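Local coordinates for O-succinylhomoserine sulfhydrylase (Mycobacterium tuberculosis, PDB 3NDN), which makes L-homocysteine from O-succinyl-L-homoserine and hydrogen sulfide for methionine biosynthesis, using pyridoxal 5'-phosphate as its cofactor, at the interface of chains A and B. Residues are numbered along the deposited sequence; one frame, centred on the assembly and turned at random. Chains: chain A/B, O-succinylhomoserine sulfhydrylase.

The interface of chains A and B. Residues chain A 118-119, 143-145; chain B 118-119, 143-145.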
ATOM      1  N   GLY A 118      18.222 -23.225  25.008  1.00 36.94           N
ATOM      2  CA  GLY A 118      19.628 -22.789  24.929  1.00 37.36           C
ATOM      3  C   GLY A 118      20.595 -23.969  24.830  1.00 38.09           C
ATOM      4  O   GLY A 118      20.173 -25.135  24.764  1.00 37.85           O
ATOM      5  N   ALA A 119      21.892 -23.670  24.781  1.00 38.66           N
ATOM      6  CA  ALA A 119      22.916 -24.721  24.792  1.00 39.18           C
ATOM      7  C   ALA A 119      22.681 -25.673  25.962  1.00 39.43           C
ATOM      8  O   ALA A 119      22.538 -25.237  27.103  1.00 39.76           O
ATOM      9  CB  ALA A 119      24.329 -24.102  24.852  1.00 39.75           C
ATOM     10  N   ARG A 143      23.566 -27.017  16.122  1.00 38.85           N
ATOM     11  CA  ARG A 143      24.822 -26.259  15.894  1.00 39.39           C
ATOM     12  C   ARG A 143      25.072 -25.269  17.051  1.00 39.57           C
ATOM     13  O   ARG A 143      26.220 -24.928  17.361  1.00 40.31           O
ATOM     14  CB  ARG A 143      24.810 -25.541  14.524  1.00 38.75           C
ATOM     15  CG  ARG A 143      26.051 -24.679  14.203  1.00 40.48           C
ATOM     16  CD  ARG A 143      25.988 -24.131  12.767  1.00 40.62           C
ATOM     17  NE  ARG A 143      26.978 -23.092  12.456  1.00 41.12           N
ATOM     18  CZ  ARG A 143      26.754 -21.779  12.548  1.00 41.14           C
ATOM     19  NH1 ARG A 143      25.581 -21.325  12.987  1.00 39.50           N
ATOM     20  NH2 ARG A 143      27.711 -20.910  12.215  1.00 40.43           N
ATOM     21  N   TRP A 144      23.987 -24.851  17.698  1.00 38.78           N
ATOM     22  CA  TRP A 144      24.037 -23.956  18.856  1.00 39.09           C
ATOM     23  C   TRP A 144      23.856 -24.706  20.205  1.00 39.82           C
ATOM     24  O   TRP A 144      23.477 -24.104  21.225  1.00 39.55           O
ATOM     25  CB  TRP A 144      23.026 -22.798  18.686  1.00 38.43           C
ATOM     26  CG  TRP A 144      23.492 -21.707  17.710  1.00 38.65           C
ATOM     27  CD1 TRP A 144      24.775 -21.221  17.567  1.00 39.65           C
ATOM     28  CD2 TRP A 144      22.680 -20.964  16.776  1.00 37.64           C
ATOM     29  NE1 TRP A 144      24.804 -20.228  16.596  1.00 38.51           N
ATOM     30  CE2 TRP A 144      23.539 -20.055  16.097  1.00 37.43           C
ATOM     31  CE3 TRP A 144      21.315 -20.985  16.439  1.00 36.61           C
ATOM     32  CZ2 TRP A 144      23.075 -19.181  15.094  1.00 37.05           C
ATOM     33  CZ3 TRP A 144      20.855 -20.114  15.447  1.00 36.02           C
ATOM     34  CH2 TRP A 144      21.732 -19.223  14.788  1.00 35.23           C
ATOM     35  N   GLY A 145      24.126 -26.019  20.201  1.00 40.60           N
ATOM     36  CA  GLY A 145      24.229 -26.805  21.448  1.00 41.06           C
ATOM     37  C   GLY A 145      22.993 -27.535  21.955  1.00 41.20           C
ATOM     38  O   GLY A 145      23.041 -28.192  23.014  1.00 40.71           O
TER
ATOM     39  N   GLY B 118      29.217 -20.622  15.520  1.00 47.53           N
ATOM     40  CA  GLY B 118      28.554 -21.776  16.162  1.00 47.70           C
ATOM     41  C   GLY B 118      28.999 -21.943  17.614  1.00 48.05           C
ATOM     42  O   GLY B 118      29.797 -21.135  18.122  1.00 48.35           O
ATOM     43  N   ALA B 119      28.457 -22.954  18.296  1.00 48.19           N
ATOM     44  CA  ALA B 119      28.894 -23.308  19.650  1.00 48.85           C
ATOM     45  C   ALA B 119      30.388 -23.604  19.605  1.00 50.04           C
ATOM     46  O   ALA B 119      30.840 -24.365  18.752  1.00 49.89           O
ATOM     47  CB  ALA B 119      28.132 -24.535  20.172  1.00 48.86           C
ATOM     48  N   ARG B 143      24.471 -17.577  25.082  1.00 41.86           N
ATOM     49  CA  ARG B 143      23.488 -18.568  25.510  1.00 42.18           C
ATOM     50  C   ARG B 143      23.546 -19.773  24.566  1.00 42.15           C
ATOM     51  O   ARG B 143      23.297 -20.913  24.977  1.00 42.28           O
ATOM     52  CB  ARG B 143      22.077 -17.962  25.547  1.00 40.91           C
ATOM     53  CG  ARG B 143      20.968 -18.929  26.012  1.00 42.78           C
ATOM     54  CD  ARG B 143      19.658 -18.182  26.248  1.00 43.65           C
ATOM     55  NE  ARG B 143      18.503 -19.073  26.390  1.00 44.57           N
ATOM     56  CZ  ARG B 143      17.722 -19.468  25.385  1.00 45.17           C
ATOM     57  NH1 ARG B 143      17.969 -19.067  24.139  1.00 44.66           N
ATOM     58  NH2 ARG B 143      16.683 -20.263  25.623  1.00 45.50           N
ATOM     59  N   TRP B 144      23.896 -19.514  23.306  1.00 41.74           N
ATOM     60  CA  TRP B 144      24.026 -20.587  22.303  1.00 42.53           C
ATOM     61  C   TRP B 144      25.494 -21.053  22.118  1.00 43.68           C
ATOM     62  O   TRP B 144      25.856 -21.635  21.086  1.00 44.34           O
ATOM     63  CB  TRP B 144      23.351 -20.177  20.969  1.00 41.98           C
ATOM     64  CG  TRP B 144      21.820 -20.290  21.026  1.00 40.84           C
ATOM     65  CD1 TRP B 144      21.105 -21.307  21.599  1.00 41.02           C
ATOM     66  CD2 TRP B 144      20.839 -19.378  20.470  1.00 40.45           C
ATOM     67  NE1 TRP B 144      19.749 -21.074  21.462  1.00 39.82           N
ATOM     68  CE2 TRP B 144      19.560 -19.906  20.771  1.00 38.96           C
ATOM     69  CE3 TRP B 144      20.921 -18.163  19.767  1.00 39.67           C
ATOM     70  CZ2 TRP B 144      18.360 -19.274  20.377  1.00 38.61           C
ATOM     71  CZ3 TRP B 144      19.727 -17.531  19.373  1.00 39.11           C
ATOM     72  CH2 TRP B 144      18.463 -18.083  19.692  1.00 38.69           C
ATOM     73  N   GLY B 145      26.319 -20.812  23.135  1.00 44.53           N
ATOM     74  CA  GLY B 145      27.685 -21.402  23.196  1.00 46.21           C
ATOM     75  C   GLY B 145      28.856 -20.636  22.592  1.00 47.36           C
ATOM     76  O   GLY B 145      29.964 -21.196  22.435  1.00 47.45           O
TER
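The C-terminal end of helix 131-143 and the loop after it, from each chain, meet the 118-119 loop of the other chain across a two-fold axis. Beside the axis, A:Trp144 and B:Trp144 touch near the roots of their side chains, CB of one lying 3.5 Å from CB of the other. The two indoles cross obliquely instead of stacking, with A:Trp144 CE3 offset toward the rim of the B:Trp144 ring and 4.3 Å above its plane. With CG anti to the carbonyl carbon (chi1 -77°), each indole is held beside its own backbone N, and CD1 meets the partner's carbonyl oxygen, A:Trp144 CD1 lying 3.7 Å from B:Trp144 O.

Either side of this pair, a backbone hydrogen bond ties the loops together. A:Ala119 N donates to B:Arg143 O at 3.1 Å, and B:Ala119 N donates to A:Arg143 O in the twin bond. The acceptors belong to the last residue of each helix, so the partner's N-H caps a carbonyl at the helix end.

The B:Arg143 side chain, extended from CG to NE, brings its guanidinium flat against A:Gly118, whose CA sits over the centre of one face, 3.8 Å above the plane; in the twin it is B:Gly118 N, toward the rim, that lies over the guanidinium of A:Arg143. B:Arg143 NH1 also lies over B:Trp144, 3.3 Å above the indole plane and toward the rim, on the face opposite A:Trp144. With no side chain on A:Gly118, the guanidinium can lie close to the main chain.

In the fold, the patch joins the loop leading to strand 122-126 of one chain with the turn between helix 131-143 and strand 147-151 of the other, at the centre of this subunit pair within the homotetramer.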